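Local coordinates for uncharacterized protein (Bdellovibrio bacteriovorus, PDB 3TM8) that binds two iron ions in an HD-GYP domain and is probably related in function to the phosphodiesterases that hydrolyse cyclic di-GMP, at residues Phe39-Lys44 with Met75-Asp80; Ile179-Lys184 with Gln319-Ile324; Asp247-Asn252 with Asp273-Ala278; Leu212-Pro217 with Met287-Thr292. All coordinates share one frame; numbering follows the deposited sequence.

Contact 1 (Phe39-Lys44 with Met75-Asp80); sequences FNAYVK and MYILTD
Tyr42 and Tyr76 face each other as one antiparallel hydrogen-bonded pair, the single bridge between the strands 41-44 and 75-78. Tyr42 N donates a hydrogen bond to Tyr76 O at 2.7 Å, and Tyr76 N returns a bond to Tyr42 O at 2.9 Å, each donor lying in the plane of the carbonyl it meets. The strand directions are 135° apart; farther along, water 1 donates to Asn40 O and accepts from Leu78 N. The Tyr42 side chain runs out along the partner strand. With CG beside the backbone N (chi1 -60°), CB packs near Tyr76 CB, and CD2 brings the ring edge to 3.3 Å from Tyr76 O, in the ring plane. CE2 then reaches Leu78 CG, and OH ends 3.8 Å from Leu78 CD1. Tyr76, turned the same way about its first torsion, sets CE2 against Lys44 CB at 3.8 Å, while the lysine bends off to a salt bridge with Asp47. A second apolar group forms where Met75 folds at its last torsion (chi3 69°): its CE lies 3.6 Å from Ala41 CB and also touches Val43 CG2. Ile77 CG2 meets Phe39 CD1 at 3.9 Å. The contact joins two small antiparallel sheets, since strand 41-45 pairs with 48-53 and strand 74-78 with 23-27. Tyr23 meets the Tyr42 ring edge-to-face, and helix 82-97 packs against Phe39 and Ile77 through Ser84, Tyr85 and Tyr88.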
loop_
_atom_site.group_PDB
_atom_site.type_symbol
_atom_site.label_atom_id
_atom_site.label_comp_id
_atom_site.label_asym_id
_atom_site.label_seq_id
_atom_site.Cartn_x
_atom_site.Cartn_y
_atom_site.Cartn_z
ATOM N N PHE A 39 0.298 -21.867 15.179
ATOM C CA PHE A 39 1.748 -21.722 15.288
ATOM C C PHE A 39 2.051 -20.598 16.278
ATOM O O PHE A 39 1.230 -19.701 16.469
ATOM C CB PHE A 39 2.368 -21.377 13.929
ATOM C CG PHE A 39 1.677 -20.241 13.217
ATOM C CD1 PHE A 39 2.073 -18.924 13.407
ATOM C CD2 PHE A 39 0.625 -20.498 12.357
ATOM C CE1 PHE A 39 1.419 -17.881 12.749
ATOM C CE2 PHE A 39 -0.035 -19.466 11.706
ATOM C CZ PHE A 39 0.361 -18.158 11.894
ATOM N N ASN A 40 3.207 -20.657 16.937
ATOM C CA ASN A 40 3.706 -19.502 17.682
ATOM C C ASN A 40 4.290 -18.462 16.735
ATOM O O ASN A 40 4.732 -18.796 15.643
ATOM C CB ASN A 40 4.853 -19.912 18.610
ATOM C CG ASN A 40 4.402 -20.680 19.834
ATOM O OD1 ASN A 40 3.213 -20.718 20.188
ATOM N ND2 ASN A 40 5.377 -21.282 20.515
ATOM N N ALA A 41 4.360 -17.209 17.184
ATOM C CA ALA A 41 5.109 -16.184 16.454
ATOM C C ALA A 41 5.962 -15.381 17.426
ATOM O O ALA A 41 5.545 -15.092 18.554
ATOM C CB ALA A 41 4.190 -15.278 15.638
ATOM N N TYR A 42 7.160 -15.043 16.970
ATOM C CA TYR A 42 8.198 -14.456 17.794
ATOM C C TYR A 42 8.586 -13.083 17.272
ATOM O O TYR A 42 8.586 -12.843 16.061
ATOM C CB TYR A 42 9.431 -15.363 17.778
ATOM C CG TYR A 42 9.156 -16.759 18.299
ATOM C CD1 TYR A 42 9.512 -17.120 19.594
ATOM C CD2 TYR A 42 8.518 -17.709 17.505
ATOM C CE1 TYR A 42 9.249 -18.390 20.076
ATOM C CE2 TYR A 42 8.245 -18.979 17.979
ATOM C CZ TYR A 42 8.612 -19.318 19.262
ATOM O OH TYR A 42 8.338 -20.586 19.715
ATOM N N VAL A 43 8.904 -12.181 18.197
ATOM C CA VAL A 43 9.444 -10.870 17.870
ATOM C C VAL A 43 10.935 -10.891 18.202
ATOM O O VAL A 43 11.340 -11.387 19.258
ATOM C CB VAL A 43 8.745 -9.755 18.694
ATOM C CG1 VAL A 43 9.423 -8.408 18.470
ATOM C CG2 VAL A 43 7.263 -9.673 18.344
ATOM N N LYS A 44 11.753 -10.362 17.303
ATOM C CA LYS A 44 13.189 -10.321 17.539
ATOM C C LYS A 44 13.548 -9.118 18.402
ATOM O O LYS A 44 13.287 -7.982 18.024
ATOM C CB LYS A 44 13.936 -10.271 16.204
ATOM C CG LYS A 44 15.448 -10.393 16.337
ATOM C CD LYS A 44 16.113 -10.509 14.965
ATOM C CE LYS A 44 16.050 -9.200 14.193
ATOM N NZ LYS A 44 17.002 -8.181 14.731
ATOM N N MET A 75 8.077 -10.867 11.687
ATOM C CA MET A 75 8.127 -11.694 12.874
ATOM C C MET A 75 8.633 -13.049 12.424
ATOM O O MET A 75 8.947 -13.234 11.246
ATOM C CB MET A 75 6.761 -11.790 13.546
ATOM C CG MET A 75 6.405 -10.537 14.342
ATOM S SD MET A 75 4.781 -10.612 15.113
ATOM C CE MET A 75 5.060 -11.870 16.353
ATOM N N TYR A 76 8.732 -13.988 13.359
ATOM C CA TYR A 76 9.397 -15.248 13.089
ATOM C C TYR A 76 8.552 -16.395 13.601
ATOM O O TYR A 76 7.848 -16.266 14.609
ATOM C CB TYR A 76 10.803 -15.244 13.726
ATOM C CG TYR A 76 11.585 -14.096 13.151
ATOM C CD1 TYR A 76 12.300 -14.247 11.970
ATOM C CD2 TYR A 76 11.519 -12.831 13.718
ATOM C CE1 TYR A 76 12.976 -13.181 11.400
ATOM C CE2 TYR A 76 12.191 -11.750 13.150
ATOM C CZ TYR A 76 12.913 -11.933 11.988
ATOM O OH TYR A 76 13.573 -10.867 11.408
ATOM N N ILE A 77 8.605 -17.515 12.889
ATOM C CA ILE A 77 7.920 -18.725 13.322
ATOM C C ILE A 77 8.929 -19.858 13.297
ATOM O O ILE A 77 9.951 -19.781 12.611
ATOM C CB ILE A 77 6.710 -19.066 12.411
ATOM C CG1 ILE A 77 7.174 -19.384 10.985
ATOM C CG2 ILE A 77 5.688 -17.937 12.451
ATOM C CD1 ILE A 77 6.060 -19.836 10.015
ATOM N N LEU A 78 8.653 -20.913 14.051
ATOM C CA LEU A 78 9.485 -22.103 13.975
ATOM C C LEU A 78 9.364 -22.698 12.582
ATOM O O LEU A 78 8.266 -22.840 12.051
ATOM C CB LEU A 78 9.040 -23.131 15.012
ATOM C CG LEU A 78 9.287 -22.698 16.457
ATOM C CD1 LEU A 78 8.484 -23.585 17.400
ATOM C CD2 LEU A 78 10.773 -22.744 16.792
ATOM N N THR A 79 10.494 -23.064 11.999
ATOM C CA THR A 79 10.485 -23.646 10.669
ATOM C C THR A 79 9.611 -24.896 10.643
ATOM O O THR A 79 8.959 -25.195 9.645
ATOM C CB THR A 79 11.919 -23.942 10.225
ATOM O OG1 THR A 79 12.683 -22.732 10.338
ATOM C CG2 THR A 79 11.958 -24.440 8.790
ATOM N N ASP A 80 9.570 -25.611 11.760
ATOM C CA ASP A 80 8.781 -26.834 11.838
ATOM C C ASP A 80 7.279 -26.551 11.765
ATOM O O ASP A 80 6.484 -27.456 11.522
ATOM C CB ASP A 80 9.129 -27.623 13.107
ATOM C CG ASP A 80 10.539 -28.191 13.073
ATOM O OD1 ASP A 80 11.148 -28.211 11.983
ATOM O OD2 ASP A 80 11.035 -28.627 14.135
HETATM O O HOH W 1 6.273 -21.031 15.432
#

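Contact 2 (Ile179-Lys184 with Gln319-Ile324); sequences IALAQK and QHLNDI
Ile324 drives its CD1 into helix 167-185, where it lies 3.5 Å from Ala180 CB, tighter than usual for two carbons, and 3.6 Å from Leu181 N. Ala180 has only CB to offer, which probably lets the isoleucine methyl come this near the backbone; the short helix axes pass 9.7 Å apart, their directions differing by 120°. Beside it Leu181, whose CG stands opposite its backbone N (chi1 177°), splits its two methyls: CD1 meets His320 CB at 3.6 Å, and CD2 reaches Leu321 CD1 at 4.1 Å. Leu181, Leu321 and Ile324 are the buried members of the contact, the Leu321 side chain about 8 Å from that of the iron ligand Asn285. Toward the outer side, packing gives way to polar groups. Lys184 CB sits almost centrally over one face of the His320 imidazole, a CH-pi contact 3.6 Å from the ring centroid and 8° off its normal. The rest of the lysine runs past Ile324 in the opposite direction, and its NZ forms a salt bridge with the C-terminal carboxylate of Leu328. Water 2 lies in the plane of the imidazole at its edge, 2.8 Å from His320 ND1, and donates to Asp323 OD2; its link to Lys184 NZ is weak. Leu321 also packs on Ser283 and Met287, so that the C-terminal helix 315-325 closes across helices 167-185 and 276-293 of the all-helical HD-domain bundle.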
loop_
_atom_site.group_PDB
_atom_site.type_symbol
_atom_site.label_atom_id
_atom_site.label_comp_id
_atom_site.label_asym_id
_atom_site.label_seq_id
_atom_site.Cartn_x
_atom_site.Cartn_y
_atom_site.Cartn_z
ATOM N N ILE A 179 -8.249 3.314 -7.310
ATOM C CA ILE A 179 -9.348 2.534 -7.887
ATOM C C ILE A 179 -10.640 3.347 -7.847
ATOM O O ILE A 179 -11.371 3.443 -8.844
ATOM C CB ILE A 179 -9.568 1.201 -7.127
ATOM C CG1 ILE A 179 -8.404 0.239 -7.386
ATOM C CG2 ILE A 179 -10.907 0.563 -7.536
ATOM C CD1 ILE A 179 -8.290 -0.882 -6.358
ATOM N N ALA A 180 -10.916 3.952 -6.698
ATOM C CA ALA A 180 -12.126 4.751 -6.550
ATOM C C ALA A 180 -12.108 5.965 -7.477
ATOM O O ALA A 180 -13.129 6.304 -8.075
ATOM C CB ALA A 180 -12.319 5.182 -5.100
ATOM N N LEU A 181 -10.954 6.614 -7.606
ATOM C CA LEU A 181 -10.826 7.774 -8.488
ATOM C C LEU A 181 -11.046 7.370 -9.948
ATOM O O LEU A 181 -11.740 8.055 -10.707
ATOM C CB LEU A 181 -9.464 8.447 -8.293
ATOM C CG LEU A 181 -9.143 9.636 -9.199
ATOM C CD1 LEU A 181 -10.212 10.712 -9.088
ATOM C CD2 LEU A 181 -7.793 10.191 -8.805
ATOM N N ALA A 182 -10.461 6.244 -10.340
ATOM C CA ALA A 182 -10.629 5.734 -11.695
ATOM C C ALA A 182 -12.105 5.513 -12.014
ATOM O O ALA A 182 -12.576 5.873 -13.099
ATOM C CB ALA A 182 -9.839 4.440 -11.868
ATOM N N GLN A 183 -12.835 4.929 -11.067
ATOM C CA GLN A 183 -14.270 4.743 -11.231
ATOM C C GLN A 183 -14.983 6.074 -11.460
ATOM O O GLN A 183 -15.835 6.176 -12.335
ATOM C CB GLN A 183 -14.878 4.030 -10.021
ATOM C CG GLN A 183 -16.376 3.780 -10.159
ATOM C CD GLN A 183 -16.971 3.035 -8.973
ATOM O OE1 GLN A 183 -16.481 3.136 -7.847
ATOM N NE2 GLN A 183 -18.034 2.278 -9.227
ATOM N N LYS A 184 -14.643 7.093 -10.669
ATOM C CA LYS A 184 -15.282 8.404 -10.797
ATOM C C LYS A 184 -14.998 9.064 -12.145
ATOM O O LYS A 184 -15.829 9.807 -12.677
ATOM C CB LYS A 184 -14.820 9.336 -9.680
ATOM C CG LYS A 184 -15.226 8.910 -8.292
ATOM C CD LYS A 184 -16.678 9.188 -8.027
ATOM C CE LYS A 184 -16.942 9.178 -6.533
ATOM N NZ LYS A 184 -18.278 9.742 -6.230
ATOM N N GLN A 319 -11.358 17.063 -6.217
ATOM C CA GLN A 319 -12.772 17.036 -5.856
ATOM C C GLN A 319 -13.290 15.605 -5.695
ATOM O O GLN A 319 -13.981 15.293 -4.725
ATOM C CB GLN A 319 -13.604 17.786 -6.898
ATOM C CG GLN A 319 -13.249 19.265 -6.987
ATOM C CD GLN A 319 -14.043 20.023 -8.035
ATOM O OE1 GLN A 319 -14.359 21.191 -7.841
ATOM N NE2 GLN A 319 -14.348 19.374 -9.158
ATOM N N HIS A 320 -12.959 14.733 -6.642
ATOM C CA HIS A 320 -13.386 13.340 -6.539
ATOM C C HIS A 320 -12.802 12.686 -5.281
ATOM O O HIS A 320 -13.499 11.948 -4.584
ATOM C CB HIS A 320 -12.980 12.537 -7.778
ATOM C CG HIS A 320 -13.851 12.760 -8.978
ATOM N ND1 HIS A 320 -15.224 12.878 -8.903
ATOM C CD2 HIS A 320 -13.539 12.849 -10.292
ATOM C CE1 HIS A 320 -15.718 13.041 -10.118
ATOM N NE2 HIS A 320 -14.716 13.024 -10.979
ATOM N N LEU A 321 -11.520 12.931 -5.006
ATOM C CA LEU A 321 -10.863 12.341 -3.841
ATOM C C LEU A 321 -11.489 12.851 -2.556
ATOM O O LEU A 321 -11.695 12.089 -1.607
ATOM C CB LEU A 321 -9.354 12.593 -3.875
ATOM C CG LEU A 321 -8.626 11.725 -4.907
ATOM C CD1 LEU A 321 -7.262 12.295 -5.289
ATOM C CD2 LEU A 321 -8.502 10.272 -4.428
ATOM N N ASN A 322 -11.800 14.141 -2.519
ATOM C CA ASN A 322 -12.524 14.688 -1.380
ATOM C C ASN A 322 -13.840 13.942 -1.161
ATOM O O ASN A 322 -14.152 13.539 -0.035
ATOM C CB ASN A 322 -12.753 16.187 -1.554
ATOM C CG ASN A 322 -13.462 16.806 -0.372
ATOM O OD1 ASN A 322 -12.942 16.807 0.743
ATOM N ND2 ASN A 322 -14.648 17.357 -0.612
ATOM N N ASP A 323 -14.583 13.716 -2.242
ATOM C CA ASP A 323 -15.851 12.988 -2.163
ATOM C C ASP A 323 -15.652 11.540 -1.705
ATOM O O ASP A 323 -16.413 11.030 -0.885
ATOM C CB ASP A 323 -16.592 13.010 -3.504
ATOM C CG ASP A 323 -17.111 14.385 -3.868
ATOM O OD1 ASP A 323 -17.151 15.268 -2.985
ATOM O OD2 ASP A 323 -17.498 14.572 -5.042
ATOM N N ILE A 324 -14.632 10.882 -2.239
ATOM C CA ILE A 324 -14.313 9.515 -1.831
ATOM C C ILE A 324 -14.030 9.426 -0.329
ATOM O O ILE A 324 -14.510 8.514 0.342
ATOM C CB ILE A 324 -13.127 8.959 -2.643
ATOM C CG1 ILE A 324 -13.544 8.760 -4.103
ATOM C CG2 ILE A 324 -12.611 7.653 -2.042
ATOM C CD1 ILE A 324 -12.387 8.668 -5.062
HETATM O O HOH W 2 -17.255 12.866 -7.048
#

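Contact 3 (Asp247-Asn252 with Asp273-Ala278); sequences DQTVIN and DMDPLA
Asn252 and Asp275 carry the polar part of this contact. Asn252 ND2 donates to Asp275 OD2 at 3.0 Å in an almost straight bond (177°), leaving in the amide plane and arriving on the anti lone pair of the carboxylate, with the two planes 72° apart. The amide is held at its other end as well, since Gln248 NE2 donates to Asn252 OD1 from above the carbonyl plane. Asp275 divides its oxygens: OD1 accepts from Leu277 N at 2.9 Å, an N-terminal cap on helix 276-293, while OD2 faces helix 248-256. The aspartate CG lies anti to its own backbone N (chi1 -175°), which turns the carboxylate to span both. Water adds a second link, donating to Asp275 OD2 at 2.6 Å and lying within bonding distance of Thr249 OG1. Apolar contact is slight, Thr249 CG2 touching Leu277 CD1 at 3.8 Å; Ala278 CB lies loosely against the carbonyl oxygen Asn252 O, 4.1 Å away. One carboxylate thus caps a helix and ties it to its neighbour; the amide, the water and the helix N-terminus would all favour its negative charge and probably help to keep it ionised.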
loop_
_atom_site.group_PDB
_atom_site.type_symbol
_atom_site.label_atom_id
_atom_site.label_comp_id
_atom_site.label_asym_id
_atom_site.label_seq_id
_atom_site.Cartn_x
_atom_site.Cartn_y
_atom_site.Cartn_z
ATOM N N ASP A 247 5.630 -4.198 -16.091
ATOM C CA ASP A 247 4.791 -3.505 -17.066
ATOM C C ASP A 247 5.199 -2.038 -17.201
ATOM O O ASP A 247 5.510 -1.382 -16.210
ATOM C CB ASP A 247 3.323 -3.589 -16.664
ATOM C CG ASP A 247 2.789 -5.000 -16.714
ATOM O OD1 ASP A 247 2.377 -5.440 -17.807
ATOM O OD2 ASP A 247 2.785 -5.668 -15.661
ATOM N N GLN A 248 5.176 -1.521 -18.424
ATOM C CA GLN A 248 5.567 -0.130 -18.643
ATOM C C GLN A 248 4.739 0.845 -17.802
ATOM O O GLN A 248 5.275 1.813 -17.266
ATOM C CB GLN A 248 5.475 0.246 -20.122
ATOM C CG GLN A 248 6.058 1.620 -20.416
ATOM C CD GLN A 248 7.545 1.698 -20.101
ATOM O OE1 GLN A 248 8.323 0.841 -20.522
ATOM N NE2 GLN A 248 7.944 2.723 -19.354
ATOM N N THR A 249 3.439 0.592 -17.683
ATOM C CA THR A 249 2.575 1.461 -16.892
ATOM C C THR A 249 3.050 1.531 -15.439
ATOM O O THR A 249 3.026 2.592 -14.814
ATOM C CB THR A 249 1.124 0.969 -16.903
ATOM O OG1 THR A 249 0.607 1.030 -18.238
ATOM C CG2 THR A 249 0.263 1.819 -15.978
ATOM N N VAL A 250 3.472 0.389 -14.901
ATOM C CA VAL A 250 3.957 0.320 -13.527
ATOM C C VAL A 250 5.268 1.104 -13.375
ATOM O O VAL A 250 5.438 1.875 -12.425
ATOM C CB VAL A 250 4.119 -1.154 -13.101
ATOM C CG1 VAL A 250 4.778 -1.251 -11.738
ATOM C CG2 VAL A 250 2.753 -1.849 -13.108
ATOM N N ILE A 251 6.186 0.915 -14.318
ATOM C CA ILE A 251 7.417 1.700 -14.353
ATOM C C ILE A 251 7.098 3.191 -14.424
ATOM O O ILE A 251 7.702 3.995 -13.723
ATOM C CB ILE A 251 8.314 1.301 -15.548
ATOM C CG1 ILE A 251 8.770 -0.158 -15.409
ATOM C CG2 ILE A 251 9.512 2.253 -15.675
ATOM C CD1 ILE A 251 9.242 -0.777 -16.724
ATOM N N ASN A 252 6.148 3.563 -15.279
ATOM C CA ASN A 252 5.761 4.967 -15.385
ATOM C C ASN A 252 5.230 5.526 -14.079
ATOM O O ASN A 252 5.559 6.641 -13.701
ATOM C CB ASN A 252 4.705 5.163 -16.469
ATOM C CG ASN A 252 5.249 4.927 -17.858
ATOM O OD1 ASN A 252 6.465 4.874 -18.062
ATOM N ND2 ASN A 252 4.349 4.786 -18.829
ATOM N N ASP A 273 3.137 15.353 -20.748
ATOM C CA ASP A 273 4.329 14.513 -20.855
ATOM C C ASP A 273 4.176 13.196 -20.099
ATOM O O ASP A 273 5.049 12.328 -20.165
ATOM C CB ASP A 273 5.553 15.248 -20.294
ATOM C CG ASP A 273 5.719 16.642 -20.866
ATOM O OD1 ASP A 273 5.633 16.802 -22.103
ATOM O OD2 ASP A 273 5.944 17.579 -20.072
ATOM N N MET A 274 3.074 13.054 -19.374
ATOM C CA MET A 274 2.931 11.959 -18.421
ATOM C C MET A 274 1.967 10.870 -18.852
ATOM O O MET A 274 1.043 11.111 -19.620
ATOM C CB MET A 274 2.442 12.504 -17.088
ATOM C CG MET A 274 3.483 13.215 -16.280
ATOM S SD MET A 274 2.675 13.868 -14.832
ATOM C CE MET A 274 2.365 12.363 -13.902
ATOM N N ASP A 275 2.175 9.673 -18.316
ATOM C CA ASP A 275 1.194 8.607 -18.419
ATOM C C ASP A 275 -0.034 9.086 -17.645
ATOM O O ASP A 275 0.075 9.454 -16.477
ATOM C CB ASP A 275 1.774 7.334 -17.789
ATOM C CG ASP A 275 0.884 6.123 -17.959
ATOM O OD1 ASP A 275 -0.354 6.277 -17.912
ATOM O OD2 ASP A 275 1.432 5.008 -18.126
ATOM N N PRO A 276 -1.209 9.112 -18.290
ATOM C CA PRO A 276 -2.410 9.592 -17.598
ATOM C C PRO A 276 -2.675 8.837 -16.292
ATOM O O PRO A 276 -3.193 9.421 -15.339
ATOM C CB PRO A 276 -3.532 9.335 -18.615
ATOM C CG PRO A 276 -2.967 8.344 -19.583
ATOM C CD PRO A 276 -1.507 8.648 -19.655
ATOM N N LEU A 277 -2.316 7.560 -16.239
ATOM C CA LEU A 277 -2.540 6.803 -15.015
ATOM C C LEU A 277 -1.623 7.270 -13.880
ATOM O O LEU A 277 -1.995 7.194 -12.707
ATOM C CB LEU A 277 -2.408 5.297 -15.269
ATOM C CG LEU A 277 -3.461 4.723 -16.229
ATOM C CD1 LEU A 277 -3.170 3.262 -16.522
ATOM C CD2 LEU A 277 -4.865 4.888 -15.662
ATOM N N ALA A 278 -0.436 7.767 -14.228
ATOM C CA ALA A 278 0.460 8.332 -13.219
ATOM C C ALA A 278 -0.073 9.655 -12.663
ATOM O O ALA A 278 0.175 9.983 -11.509
ATOM C CB ALA A 278 1.880 8.504 -13.760
HETATM O O HOH W 3 0.453 3.091 -19.597
#

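Contact 4 (Leu212-Pro217 with Met287-Thr292); sequences LNLNQP and MDRLIT. With PO4 (phosphate ion), chain C.
Arg289 reaches from helix 276-293 to the loop 212-217 and ties down its backbone with two hydrogen bonds. NH2 donates to Leu214 O at 3.0 Å, using a lone pair in the carbonyl plane although the oxygen lies 26° out of the guanidinium plane. NH1 donates to Gln216 O at 2.9 Å, this time within the guanidinium plane. The side chain sets out extended and bends at chi3 (-81°), which turns the guanidinium edge toward the loop. Charged contacts use the same group: NE and NH2 both grip phosphate O1, each at 2.8 Å, and NH1 forms a salt bridge with Glu294. NH2 therefore serves loop and anion together, and this many partners probably limit rotation of the guanidinium. The phosphate, probably from the crystallisation liquor, is also bound by His207, Trp229 and the iron ligand Asn285. Water makes a further bridge, accepting from Asn215 ND2 at 2.8 Å and donating to Thr292 O, which also accepts from Lys165. Within the loop, Asn213 OD1 takes the Asn215 N-H in an Asx turn, Asn215 centres an inverse gamma turn, and Gln216 NE2 donates to Asn213 O. Van der Waals contact is slight: Leu214 CD2 lies 4.1 Å from Arg289 NH2. Along the chain the loop joins helix 190-202 to helix 223-240; Leu212 packs on Leu228 and Trp229 of the latter, Leu214 on Ile167 of helix 167-185, and Asp288 OD2 of helix 276-293 is hydrogen-bonded to ND1 of the iron ligand His170.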
loop_
_atom_site.group_PDB
_atom_site.type_symbol
_atom_site.label_atom_id
_atom_site.label_comp_id
_atom_site.label_asym_id
_atom_site.label_seq_id
_atom_site.Cartn_x
_atom_site.Cartn_y
_atom_site.Cartn_z
ATOM N N LEU A 212 15.352 8.190 5.135
ATOM C CA LEU A 212 14.437 9.306 5.285
ATOM C C LEU A 212 13.254 8.955 6.177
ATOM O O LEU A 212 12.626 7.913 5.999
ATOM C CB LEU A 212 13.921 9.740 3.910
ATOM C CG LEU A 212 12.937 10.912 3.856
ATOM C CD1 LEU A 212 13.565 12.202 4.373
ATOM C CD2 LEU A 212 12.450 11.095 2.431
ATOM N N ASN A 213 12.935 9.837 7.117
ATOM C CA ASN A 213 11.682 9.739 7.860
ATOM C C ASN A 213 10.568 10.381 7.040
ATOM O O ASN A 213 10.541 11.597 6.877
ATOM C CB ASN A 213 11.804 10.437 9.218
ATOM C CG ASN A 213 10.499 10.444 10.001
ATOM O OD1 ASN A 213 9.538 9.762 9.647
ATOM N ND2 ASN A 213 10.469 11.208 11.090
ATOM N N LEU A 214 9.667 9.557 6.512
ATOM C CA LEU A 214 8.607 10.062 5.643
ATOM C C LEU A 214 7.521 10.785 6.414
ATOM O O LEU A 214 6.757 11.562 5.852
ATOM C CB LEU A 214 7.964 8.924 4.854
ATOM C CG LEU A 214 8.870 8.253 3.829
ATOM C CD1 LEU A 214 8.126 7.121 3.158
ATOM C CD2 LEU A 214 9.363 9.264 2.806
ATOM N N ASN A 215 7.449 10.507 7.708
ATOM C CA ASN A 215 6.391 11.028 8.556
ATOM C C ASN A 215 6.699 12.449 9.023
ATOM O O ASN A 215 6.784 12.726 10.222
ATOM C CB ASN A 215 6.180 10.078 9.738
ATOM C CG ASN A 215 4.938 10.401 10.544
ATOM O OD1 ASN A 215 4.947 10.311 11.776
ATOM N ND2 ASN A 215 3.866 10.774 9.862
ATOM N N GLN A 216 6.883 13.344 8.056
ATOM C CA GLN A 216 7.085 14.761 8.326
ATOM C C GLN A 216 6.631 15.538 7.089
ATOM O O GLN A 216 6.626 14.993 5.984
ATOM C CB GLN A 216 8.551 15.047 8.642
ATOM C CG GLN A 216 9.500 14.745 7.501
ATOM C CD GLN A 216 10.957 14.992 7.864
ATOM O OE1 GLN A 216 11.308 16.042 8.403
ATOM N NE2 GLN A 216 11.814 14.029 7.556
ATOM N N PRO A 217 6.227 16.804 7.268
ATOM C CA PRO A 217 5.800 17.587 6.102
ATOM C C PRO A 217 6.962 17.900 5.162
ATOM O O PRO A 217 8.039 18.277 5.633
ATOM C CB PRO A 217 5.245 18.877 6.723
ATOM C CG PRO A 217 4.928 18.511 8.148
ATOM C CD PRO A 217 5.988 17.518 8.534
ATOM N N MET A 287 -2.915 13.251 -1.645
ATOM C CA MET A 287 -3.918 13.237 -0.586
ATOM C C MET A 287 -3.493 12.360 0.606
ATOM O O MET A 287 -3.582 12.796 1.749
ATOM C CB MET A 287 -5.302 12.865 -1.139
ATOM C CG MET A 287 -5.871 13.923 -2.096
ATOM S SD MET A 287 -6.464 15.436 -1.300
ATOM C CE MET A 287 -8.094 14.898 -0.792
ATOM N N ASP A 288 -3.013 11.141 0.359
ATOM C CA ASP A 288 -2.612 10.303 1.486
ATOM C C ASP A 288 -1.353 10.821 2.165
ATOM O O ASP A 288 -1.200 10.652 3.374
ATOM C CB ASP A 288 -2.433 8.828 1.130
ATOM C CG ASP A 288 -2.279 7.963 2.374
ATOM O OD1 ASP A 288 -3.115 8.107 3.288
ATOM O OD2 ASP A 288 -1.323 7.162 2.463
ATOM N N ARG A 289 -0.444 11.445 1.416
ATOM C CA ARG A 289 0.718 12.036 2.080
ATOM C C ARG A 289 0.240 13.064 3.106
ATOM O O ARG A 289 0.710 13.071 4.238
ATOM C CB ARG A 289 1.736 12.649 1.116
ATOM C CG ARG A 289 2.562 13.777 1.751
ATOM C CD ARG A 289 3.898 14.015 1.059
ATOM N NE ARG A 289 4.912 13.059 1.489
ATOM C CZ ARG A 289 5.555 13.103 2.655
ATOM N NH1 ARG A 289 5.295 14.067 3.532
ATOM N NH2 ARG A 289 6.452 12.168 2.944
ATOM N N LEU A 290 -0.697 13.923 2.719
ATOM C CA LEU A 290 -1.199 14.926 3.655
ATOM C C LEU A 290 -1.811 14.267 4.880
ATOM O O LEU A 290 -1.526 14.648 6.015
ATOM C CB LEU A 290 -2.227 15.861 3.000
ATOM C CG LEU A 290 -1.655 16.801 1.940
ATOM C CD1 LEU A 290 -2.737 17.761 1.442
ATOM C CD2 LEU A 290 -0.453 17.569 2.476
ATOM N N ILE A 291 -2.650 13.268 4.644
ATOM C CA ILE A 291 -3.415 12.665 5.720
ATOM C C ILE A 291 -2.557 11.775 6.625
ATOM O O ILE A 291 -2.618 11.882 7.854
ATOM C CB ILE A 291 -4.601 11.887 5.150
ATOM C CG1 ILE A 291 -5.591 12.866 4.513
ATOM C CG2 ILE A 291 -5.263 11.048 6.233
ATOM C CD1 ILE A 291 -6.583 12.221 3.572
ATOM N N THR A 292 -1.733 10.930 6.014
ATOM C CA THR A 292 -0.950 9.943 6.755
ATOM C C THR A 292 0.427 10.436 7.208
ATOM O O THR A 292 0.839 10.158 8.334
ATOM C CB THR A 292 -0.823 8.647 5.942
ATOM O OG1 THR A 292 -2.125 8.056 5.826
ATOM C CG2 THR A 292 0.121 7.651 6.621
HETATM P P PO4 C . 5.666 10.299 -0.780
HETATM O O1 PO4 C . 6.278 10.867 0.475
HETATM O O2 PO4 C . 4.509 9.375 -0.485
HETATM O O3 PO4 C . 5.036 11.429 -1.629
HETATM O O4 PO4 C . 6.741 9.670 -1.640
HETATM O O HOH W 4 1.500 12.114 10.559
#

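Overall arrangement
Contact 1 stands apart, about 32 Å or more between centres from the others, in the N-terminal strands; it is mostly buried and joins sheets through backbone bonds and apolar side chains. The other three are partly buried and belong to the helical, iron-binding part. Contacts 3 and 4 share helix 276-293: contact 3 lies at its N-terminal end, with an aspartate and an amide, whereas contact 4 is farther along and uses an arginine that also holds an anion near the metals. Contact 2 is mainly apolar inside and polar outside, and touches contact 4 where Leu321 CD1 meets Met287 CG at 3.8 Å.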